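Side-chain contact in cystatin (Fasciola hepatica, PDB 6I1M), which probably inhibits papain-like cysteine proteases, as a secreted, disulfide-containing member of the stefin (type 1 cystatin) group: residues P20-K25 and F55-G60. Sequence-based numbering, arbitrary orientation.
Sequences PMILSK and FKVSGG
Ile-22 meets Phe-55 and Val-57 with the two arms of its branched side chain, and the whole contact is apolar. The longer arm ends on the aromatic residue: CD1 of Ile-22 lies 3.5 Å from CD2 of Phe-55. It approaches the ring obliquely, along the CB, CG and CD2 side of the residue, since the same Ile-22 CD1 is 3.8 Å from Phe-55 CG and 3.9 Å from Phe-55 CB. The shorter arm goes to the valine, where CG2 of Ile-22 stands 4.1 Å from CG1 of Val-57, a looser approach of two methyl groups. CG2 of Val-57 is only slightly farther from Ile-22 CG2, at 4.4 Å.

The torsions of the isoleucine set the directions of the two arms. With CG1 anti to the carbonyl carbon (chi1 -62°) and the chain then fully extended, CD1 is carried out to the phenylalanine, passing 4.2 Å from Val-57 CG1 as well, while CG2 makes the nearest approach to the valine. On the strand, Phe-55 and Val-57 are two residues apart and so project from the same face of the sheet, with Lys-56 between them turned to the other. Phe-55 holds CG beside its backbone N, anti to the carbonyl carbon (chi1 -71°), which leans the ring away from Val-57. All three residues are buried.

This is helix-to-sheet packing of the cystatin fold, in which an antiparallel sheet wraps around one long helix. Segment 20-25 belongs to helix 12-28, whose Phe-18 also meets the Phe-55 ring, with the planes at about 50°. Strand 50-59 runs between strands 38-47 and 66-74: Leu-40 of the former touches both Phe-55 and Val-57, while Val-69 of the latter packs against Ile-22.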
# COMPACT_ATOMS: atom_id res chain seq x y z
N PRO A 20 -7.14 2.67 4.10
CA PRO A 20 -7.09 3.94 4.83
C PRO A 20 -5.68 4.37 5.27
O PRO A 20 -5.44 5.56 5.33
CB PRO A 20 -7.90 3.70 6.10
CG PRO A 20 -8.82 2.56 5.72
CD PRO A 20 -7.98 1.68 4.82
N MET A 21 -4.79 3.41 5.56
CA MET A 21 -3.38 3.72 5.92
C MET A 21 -2.71 4.35 4.70
O MET A 21 -1.98 5.33 4.85
CB MET A 21 -2.59 2.47 6.29
CG MET A 21 -2.97 1.82 7.59
SD MET A 21 -1.81 0.46 7.90
CE MET A 21 -2.79 -0.56 9.00
N ILE A 22 -2.92 3.78 3.52
CA ILE A 22 -2.25 4.25 2.27
C ILE A 22 -2.81 5.61 1.87
O ILE A 22 -2.01 6.48 1.46
CB ILE A 22 -2.33 3.19 1.16
CG1 ILE A 22 -1.58 1.93 1.61
CG2 ILE A 22 -1.78 3.74 -0.14
CD1 ILE A 22 -1.69 0.76 0.66
N LEU A 23 -4.12 5.81 2.02
CA LEU A 23 -4.79 7.08 1.69
C LEU A 23 -4.21 8.17 2.59
O LEU A 23 -3.78 9.21 2.06
CB LEU A 23 -6.29 6.94 1.95
CG LEU A 23 -7.15 8.18 1.73
CD1 LEU A 23 -6.80 8.91 0.45
CD2 LEU A 23 -8.63 7.80 1.72
N SER A 24 -4.19 7.89 3.89
CA SER A 24 -3.67 8.83 4.91
C SER A 24 -2.24 9.24 4.54
O SER A 24 -1.96 10.43 4.58
CB SER A 24 -3.74 8.26 6.29
OG SER A 24 -2.96 9.05 7.14
N LYS A 25 -1.39 8.29 4.14
CA LYS A 25 0.03 8.54 3.75
C LYS A 25 0.08 9.44 2.52
O LYS A 25 0.80 10.45 2.55
CB LYS A 25 0.77 7.24 3.40
CG LYS A 25 2.26 7.39 3.19
CD LYS A 25 2.96 8.17 4.28
CE LYS A 25 4.45 8.29 4.04
NZ LYS A 25 5.20 7.34 4.90
N PHE A 55 1.73 -2.72 -2.51
CA PHE A 55 0.47 -2.38 -3.19
C PHE A 55 0.75 -1.55 -4.44
O PHE A 55 1.59 -0.67 -4.42
CB PHE A 55 -0.40 -1.60 -2.23
CG PHE A 55 -0.93 -2.48 -1.13
CD1 PHE A 55 -1.97 -3.36 -1.39
CD2 PHE A 55 -0.39 -2.41 0.15
CE1 PHE A 55 -2.48 -4.16 -0.38
CE2 PHE A 55 -0.91 -3.21 1.16
CZ PHE A 55 -1.94 -4.08 0.89
N LYS A 56 0.01 -1.83 -5.51
CA LYS A 56 -0.22 -0.87 -6.60
C LYS A 56 -1.62 -0.28 -6.39
O LYS A 56 -2.58 -1.07 -6.33
CB LYS A 56 -0.09 -1.57 -7.94
CG LYS A 56 -0.07 -0.63 -9.13
CD LYS A 56 0.16 -1.36 -10.43
CE LYS A 56 -0.34 -0.57 -11.63
NZ LYS A 56 0.75 -0.34 -12.60
N VAL A 57 -1.70 1.04 -6.23
CA VAL A 57 -2.96 1.77 -5.90
C VAL A 57 -3.27 2.74 -7.05
O VAL A 57 -2.32 3.27 -7.65
CB VAL A 57 -2.85 2.46 -4.53
CG1 VAL A 57 -2.42 1.47 -3.45
CG2 VAL A 57 -1.93 3.68 -4.52
N SER A 58 -4.56 2.93 -7.32
CA SER A 58 -5.09 3.81 -8.39
C SER A 58 -6.03 4.85 -7.78
O SER A 58 -6.87 4.49 -6.93
CB SER A 58 -5.82 3.01 -9.43
OG SER A 58 -6.44 3.87 -10.35
N GLY A 59 -5.88 6.11 -8.18
CA GLY A 59 -6.77 7.19 -7.74
C GLY A 59 -7.96 7.33 -8.67
O GLY A 59 -7.87 6.97 -9.84
N GLY A 60 -9.06 7.88 -8.16
CA GLY A 60 -10.27 8.15 -8.94
C GLY A 60 -10.19 9.51 -9.60
O GLY A 60 -9.07 10.00 -9.84